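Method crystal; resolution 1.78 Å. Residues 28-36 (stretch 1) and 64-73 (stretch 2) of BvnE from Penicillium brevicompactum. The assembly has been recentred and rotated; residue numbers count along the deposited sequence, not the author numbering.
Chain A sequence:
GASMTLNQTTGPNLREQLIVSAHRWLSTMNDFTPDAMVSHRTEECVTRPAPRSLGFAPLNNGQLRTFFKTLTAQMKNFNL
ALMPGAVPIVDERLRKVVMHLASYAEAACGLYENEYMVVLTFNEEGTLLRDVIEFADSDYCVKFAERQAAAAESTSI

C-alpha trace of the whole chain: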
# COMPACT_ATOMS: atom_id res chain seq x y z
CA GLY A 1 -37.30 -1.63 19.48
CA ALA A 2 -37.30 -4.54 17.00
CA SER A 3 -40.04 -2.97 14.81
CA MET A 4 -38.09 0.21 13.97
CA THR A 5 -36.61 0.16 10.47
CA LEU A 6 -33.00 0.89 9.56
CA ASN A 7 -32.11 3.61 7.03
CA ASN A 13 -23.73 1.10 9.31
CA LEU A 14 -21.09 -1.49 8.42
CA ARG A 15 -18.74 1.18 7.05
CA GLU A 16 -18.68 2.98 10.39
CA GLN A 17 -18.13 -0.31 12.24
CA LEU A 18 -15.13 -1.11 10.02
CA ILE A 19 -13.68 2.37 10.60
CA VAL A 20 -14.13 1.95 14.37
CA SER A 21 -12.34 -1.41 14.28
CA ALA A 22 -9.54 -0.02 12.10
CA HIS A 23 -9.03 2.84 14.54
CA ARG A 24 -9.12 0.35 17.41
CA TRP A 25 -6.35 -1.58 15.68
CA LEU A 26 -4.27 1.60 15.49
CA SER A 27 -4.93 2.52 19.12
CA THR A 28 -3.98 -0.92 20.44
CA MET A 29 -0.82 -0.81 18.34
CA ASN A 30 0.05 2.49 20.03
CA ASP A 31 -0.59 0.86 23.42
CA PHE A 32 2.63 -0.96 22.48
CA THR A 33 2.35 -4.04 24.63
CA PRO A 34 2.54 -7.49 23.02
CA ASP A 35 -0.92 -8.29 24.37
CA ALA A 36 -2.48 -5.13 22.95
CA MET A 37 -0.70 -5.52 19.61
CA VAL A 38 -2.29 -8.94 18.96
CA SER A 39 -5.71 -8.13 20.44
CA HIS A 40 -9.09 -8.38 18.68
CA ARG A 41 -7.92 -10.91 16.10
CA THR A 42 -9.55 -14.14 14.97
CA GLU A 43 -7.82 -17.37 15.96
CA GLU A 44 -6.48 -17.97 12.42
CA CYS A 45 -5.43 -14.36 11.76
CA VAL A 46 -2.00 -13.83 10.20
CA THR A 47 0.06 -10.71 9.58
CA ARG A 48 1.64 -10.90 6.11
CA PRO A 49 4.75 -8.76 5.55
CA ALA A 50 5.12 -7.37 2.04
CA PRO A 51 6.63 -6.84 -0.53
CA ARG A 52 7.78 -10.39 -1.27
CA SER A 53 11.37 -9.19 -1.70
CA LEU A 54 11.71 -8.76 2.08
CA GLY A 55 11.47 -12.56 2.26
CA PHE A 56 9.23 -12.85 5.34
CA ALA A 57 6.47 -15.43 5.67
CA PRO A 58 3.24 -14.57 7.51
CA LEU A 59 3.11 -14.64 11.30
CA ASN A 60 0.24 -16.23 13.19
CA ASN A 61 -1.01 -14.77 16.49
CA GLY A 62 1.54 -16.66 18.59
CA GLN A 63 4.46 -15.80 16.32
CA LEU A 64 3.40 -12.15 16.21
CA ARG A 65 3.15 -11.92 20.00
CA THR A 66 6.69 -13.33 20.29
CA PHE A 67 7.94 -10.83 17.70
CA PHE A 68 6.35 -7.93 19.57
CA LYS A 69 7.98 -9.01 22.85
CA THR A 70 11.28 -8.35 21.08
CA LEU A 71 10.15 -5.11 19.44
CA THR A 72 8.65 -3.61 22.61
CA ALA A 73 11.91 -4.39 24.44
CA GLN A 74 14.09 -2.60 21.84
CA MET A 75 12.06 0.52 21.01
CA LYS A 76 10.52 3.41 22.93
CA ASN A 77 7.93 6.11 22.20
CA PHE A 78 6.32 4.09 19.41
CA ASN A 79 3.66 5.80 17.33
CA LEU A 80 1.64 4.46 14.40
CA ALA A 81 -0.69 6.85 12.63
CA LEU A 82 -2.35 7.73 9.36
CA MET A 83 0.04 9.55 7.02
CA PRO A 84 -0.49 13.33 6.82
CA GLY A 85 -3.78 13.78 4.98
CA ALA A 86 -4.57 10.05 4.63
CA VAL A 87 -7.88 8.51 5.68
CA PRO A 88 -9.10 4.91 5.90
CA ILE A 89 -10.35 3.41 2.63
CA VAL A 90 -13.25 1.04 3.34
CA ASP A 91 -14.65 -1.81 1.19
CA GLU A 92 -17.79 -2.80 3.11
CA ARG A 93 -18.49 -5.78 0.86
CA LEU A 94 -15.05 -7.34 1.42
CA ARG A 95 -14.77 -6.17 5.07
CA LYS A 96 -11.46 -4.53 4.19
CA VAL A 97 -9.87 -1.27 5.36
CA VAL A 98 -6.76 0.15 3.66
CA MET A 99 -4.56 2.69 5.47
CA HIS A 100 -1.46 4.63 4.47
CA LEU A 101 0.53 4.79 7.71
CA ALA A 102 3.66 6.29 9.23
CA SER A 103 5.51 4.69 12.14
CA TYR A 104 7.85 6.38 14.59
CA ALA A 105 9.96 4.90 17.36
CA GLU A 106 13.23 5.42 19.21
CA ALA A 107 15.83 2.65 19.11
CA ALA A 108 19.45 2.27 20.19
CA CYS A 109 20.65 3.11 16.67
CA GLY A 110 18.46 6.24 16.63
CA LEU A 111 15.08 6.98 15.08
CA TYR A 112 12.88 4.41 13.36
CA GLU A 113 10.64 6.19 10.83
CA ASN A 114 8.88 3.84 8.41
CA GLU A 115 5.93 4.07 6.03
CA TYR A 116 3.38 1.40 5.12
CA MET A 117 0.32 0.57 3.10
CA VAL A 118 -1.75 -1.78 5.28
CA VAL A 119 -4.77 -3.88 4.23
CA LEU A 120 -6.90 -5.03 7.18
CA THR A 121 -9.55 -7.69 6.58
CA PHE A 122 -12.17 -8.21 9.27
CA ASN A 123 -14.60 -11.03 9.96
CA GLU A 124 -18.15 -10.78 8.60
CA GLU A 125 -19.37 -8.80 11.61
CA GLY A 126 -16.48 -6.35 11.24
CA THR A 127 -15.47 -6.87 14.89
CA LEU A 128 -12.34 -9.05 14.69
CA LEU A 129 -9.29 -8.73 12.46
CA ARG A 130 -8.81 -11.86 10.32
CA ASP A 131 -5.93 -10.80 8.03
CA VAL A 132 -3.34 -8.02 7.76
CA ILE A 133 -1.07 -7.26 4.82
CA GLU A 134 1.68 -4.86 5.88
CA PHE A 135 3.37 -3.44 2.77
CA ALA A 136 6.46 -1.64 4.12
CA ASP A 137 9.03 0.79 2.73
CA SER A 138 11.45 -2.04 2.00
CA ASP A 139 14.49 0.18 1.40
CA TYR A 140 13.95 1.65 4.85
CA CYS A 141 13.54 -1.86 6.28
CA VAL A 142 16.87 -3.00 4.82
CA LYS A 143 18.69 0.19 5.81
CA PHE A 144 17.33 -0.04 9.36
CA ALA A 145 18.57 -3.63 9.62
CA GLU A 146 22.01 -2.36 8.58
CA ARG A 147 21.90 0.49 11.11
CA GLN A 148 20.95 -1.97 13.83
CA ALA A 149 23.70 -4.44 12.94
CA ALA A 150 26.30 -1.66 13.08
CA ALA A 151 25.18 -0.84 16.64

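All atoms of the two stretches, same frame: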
# COMPACT_ATOMS: atom_id res chain seq x y z
N THR A 28 -4.63 0.15 19.69
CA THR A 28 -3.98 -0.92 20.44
C THR A 28 -2.53 -1.10 20.00
O THR A 28 -1.68 -1.48 20.81
CB THR A 28 -4.77 -2.23 20.33
OG1 THR A 28 -4.90 -2.62 18.96
CG2 THR A 28 -6.16 -2.07 20.93
N MET A 29 -2.22 -0.81 18.73
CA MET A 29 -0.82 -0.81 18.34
C MET A 29 -0.05 0.24 19.13
O MET A 29 1.06 -0.02 19.62
CB MET A 29 -0.68 -0.56 16.84
CG MET A 29 -1.01 -1.80 15.97
SD MET A 29 0.13 -3.17 16.23
CE MET A 29 1.52 -2.66 15.22
N ASN A 30 -0.62 1.43 19.29
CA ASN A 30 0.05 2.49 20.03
C ASN A 30 0.11 2.20 21.53
O ASN A 30 0.95 2.79 22.22
CB ASN A 30 -0.65 3.82 19.76
CG ASN A 30 -0.28 4.37 18.40
OD1 ASN A 30 0.90 4.37 18.03
ND2 ASN A 30 -1.27 4.75 17.61
N ASP A 31 -0.76 1.33 22.05
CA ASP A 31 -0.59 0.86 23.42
C ASP A 31 0.73 0.14 23.60
O ASP A 31 1.29 0.13 24.71
CB ASP A 31 -1.78 -0.02 23.81
CG ASP A 31 -3.06 0.77 23.99
OD1 ASP A 31 -2.97 1.98 24.32
OD2 ASP A 31 -4.14 0.20 23.80
N PHE A 32 1.25 -0.47 22.53
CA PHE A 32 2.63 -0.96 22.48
C PHE A 32 2.95 -1.92 23.61
O PHE A 32 4.00 -1.84 24.25
CB PHE A 32 3.62 0.21 22.45
CG PHE A 32 4.92 -0.12 21.75
CD1 PHE A 32 4.92 -0.62 20.46
CD2 PHE A 32 6.14 0.07 22.39
CE1 PHE A 32 6.11 -0.93 19.81
CE2 PHE A 32 7.34 -0.24 21.75
CZ PHE A 32 7.32 -0.73 20.46
N THR A 33 2.02 -2.84 23.89
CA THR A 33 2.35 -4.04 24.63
C THR A 33 2.08 -5.22 23.71
O THR A 33 1.19 -5.14 22.86
CB THR A 33 1.52 -4.20 25.91
OG1 THR A 33 0.14 -4.41 25.56
CG2 THR A 33 1.63 -2.97 26.81
N PRO A 34 2.83 -6.31 23.85
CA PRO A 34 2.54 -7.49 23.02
C PRO A 34 1.08 -7.90 23.07
O PRO A 34 0.49 -8.21 22.02
CB PRO A 34 3.46 -8.56 23.61
CG PRO A 34 4.66 -7.77 24.07
CD PRO A 34 4.07 -6.48 24.64
N ASP A 35 0.48 -7.88 24.25
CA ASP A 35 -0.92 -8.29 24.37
C ASP A 35 -1.83 -7.36 23.57
O ASP A 35 -2.72 -7.82 22.86
CB ASP A 35 -1.34 -8.33 25.84
CG ASP A 35 -2.61 -9.12 26.04
OD1 ASP A 35 -2.60 -10.35 25.81
OD2 ASP A 35 -3.63 -8.52 26.43
N ALA A 36 -1.61 -6.05 23.68
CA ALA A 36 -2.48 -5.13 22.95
C ALA A 36 -2.27 -5.25 21.45
O ALA A 36 -3.22 -5.12 20.67
CB ALA A 36 -2.22 -3.69 23.41
N LEU A 64 3.43 -13.61 16.16
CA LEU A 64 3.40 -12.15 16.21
C LEU A 64 3.59 -11.65 17.63
O LEU A 64 4.32 -10.67 17.86
CB LEU A 64 2.09 -11.65 15.62
CG LEU A 64 1.92 -10.16 15.35
CD1 LEU A 64 2.90 -9.68 14.28
CD2 LEU A 64 0.48 -9.88 14.96
N ARG A 65 2.94 -12.30 18.60
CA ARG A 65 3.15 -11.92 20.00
C ARG A 65 4.62 -12.04 20.38
O ARG A 65 5.20 -11.13 20.97
CB ARG A 65 2.27 -12.79 20.91
CG ARG A 65 2.26 -12.36 22.37
CD ARG A 65 1.53 -13.40 23.23
NE ARG A 65 0.08 -13.38 23.01
CZ ARG A 65 -0.77 -12.63 23.70
NH1 ARG A 65 -0.33 -11.81 24.65
NH2 ARG A 65 -2.07 -12.68 23.43
N THR A 66 5.26 -13.15 20.00
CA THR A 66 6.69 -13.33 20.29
C THR A 66 7.52 -12.24 19.62
O THR A 66 8.44 -11.68 20.25
CB THR A 66 7.14 -14.71 19.83
OG1 THR A 66 6.44 -15.71 20.58
CG2 THR A 66 8.65 -14.89 20.03
N PHE A 67 7.22 -11.91 18.36
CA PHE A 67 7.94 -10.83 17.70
C PHE A 67 7.80 -9.53 18.47
O PHE A 67 8.78 -8.80 18.66
CB PHE A 67 7.44 -10.64 16.26
CG PHE A 67 7.98 -9.41 15.59
CD1 PHE A 67 9.29 -9.36 15.15
CD2 PHE A 67 7.18 -8.29 15.41
CE1 PHE A 67 9.80 -8.22 14.54
CE2 PHE A 67 7.68 -7.14 14.80
CZ PHE A 67 8.99 -7.11 14.36
N PHE A 68 6.58 -9.22 18.92
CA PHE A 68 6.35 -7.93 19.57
C PHE A 68 7.03 -7.87 20.94
O PHE A 68 7.38 -6.78 21.40
CB PHE A 68 4.85 -7.66 19.69
CG PHE A 68 4.22 -7.21 18.39
CD1 PHE A 68 4.93 -6.40 17.50
CD2 PHE A 68 2.93 -7.59 18.05
CE1 PHE A 68 4.35 -5.98 16.30
CE2 PHE A 68 2.34 -7.16 16.85
CZ PHE A 68 3.06 -6.36 15.98
N LYS A 69 7.20 -9.02 21.61
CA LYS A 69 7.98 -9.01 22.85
C LYS A 69 9.39 -8.49 22.60
O LYS A 69 9.94 -7.73 23.41
CB LYS A 69 8.03 -10.41 23.46
CG LYS A 69 6.70 -10.93 23.96
CD LYS A 69 6.89 -12.26 24.67
CE LYS A 69 5.56 -12.78 25.19
NZ LYS A 69 5.74 -14.01 26.00
N THR A 70 9.98 -8.87 21.47
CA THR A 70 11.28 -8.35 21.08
C THR A 70 11.21 -6.87 20.74
O THR A 70 12.00 -6.07 21.24
CB THR A 70 11.82 -9.15 19.89
OG1 THR A 70 12.13 -10.48 20.33
CG2 THR A 70 13.07 -8.50 19.32
N LEU A 71 10.24 -6.49 19.90
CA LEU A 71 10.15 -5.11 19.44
C LEU A 71 9.90 -4.15 20.60
O LEU A 71 10.54 -3.10 20.69
CB LEU A 71 9.05 -4.99 18.38
CG LEU A 71 8.97 -3.64 17.67
CD1 LEU A 71 10.04 -3.57 16.61
CD2 LEU A 71 7.61 -3.46 17.05
N THR A 72 8.96 -4.50 21.49
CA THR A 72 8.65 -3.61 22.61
C THR A 72 9.79 -3.54 23.62
O THR A 72 9.79 -2.62 24.46
CB THR A 72 7.35 -4.03 23.30
OG1 THR A 72 7.45 -5.38 23.80
CG2 THR A 72 6.18 -3.94 22.34
N ALA A 73 10.74 -4.47 23.58
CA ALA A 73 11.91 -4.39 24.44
C ALA A 73 13.02 -3.53 23.83
O ALA A 73 13.90 -3.08 24.57
CB ALA A 73 12.46 -5.78 24.74

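A break between two helical segments can serve as a packing surface in its own right, and BvnE offers a compact example. Residues 64–73 form one uninterrupted stretch of helix. Against it lies a chain that changes course: the helix entering at Thr28 gives way at Phe32, whose positive phi (56°) turns the backbone, and Thr33 then caps a weakly bonded helical segment, its OG1 accepting a hydrogen bond from Ala36 N at 3.0 Å. The backbones come close at this turn, with Pro34 CA 5.2 Å from Phe68 CA and Phe32 CA 6.6 Å from Thr72 CA.

Pro34 is the centerpiece. Its compact ring fits as a knob among Arg65, Phe68, Lys69 and Thr72, close enough to the helix for Pro34 CG to lie 3.7 Å from Lys69 CA. Part of this hole is polar, yet it needs no polar partner from the proline: Thr72 OG1 donates to Phe68 O within its own helix (2.8 Å). That bond accompanies a p rotamer at Thr72, whose methyl serves the neighboring contact. Thr72 CG2 sits 3.7 Å from the centroid of the Phe32 ring, almost exactly on the ring normal, a CH-pi contact over the face. The same ring reaches Leu71, with Phe32 CE1 4.0 Å from Leu71 CD2.

Deeper in, the buried side chains of Met29 and Phe68 meet obliquely, Met29 CE lying 4.1 Å from Phe68 CZ, and Met29 SD 5.1 Å from the ring centroid.

Charge pairing occupies the more exposed margin. Arg65 extends past Pro34 to place NH1 2.9 Å from Asp35 OD1, a nearly straight hydrogen bond within a salt bridge; Arg65 NH2 adds a weak one to the same Asp35 OD1 at 3.4 Å. The carboxylate oxygen thus approaches the guanidinium at its edge, where the N-H groups point.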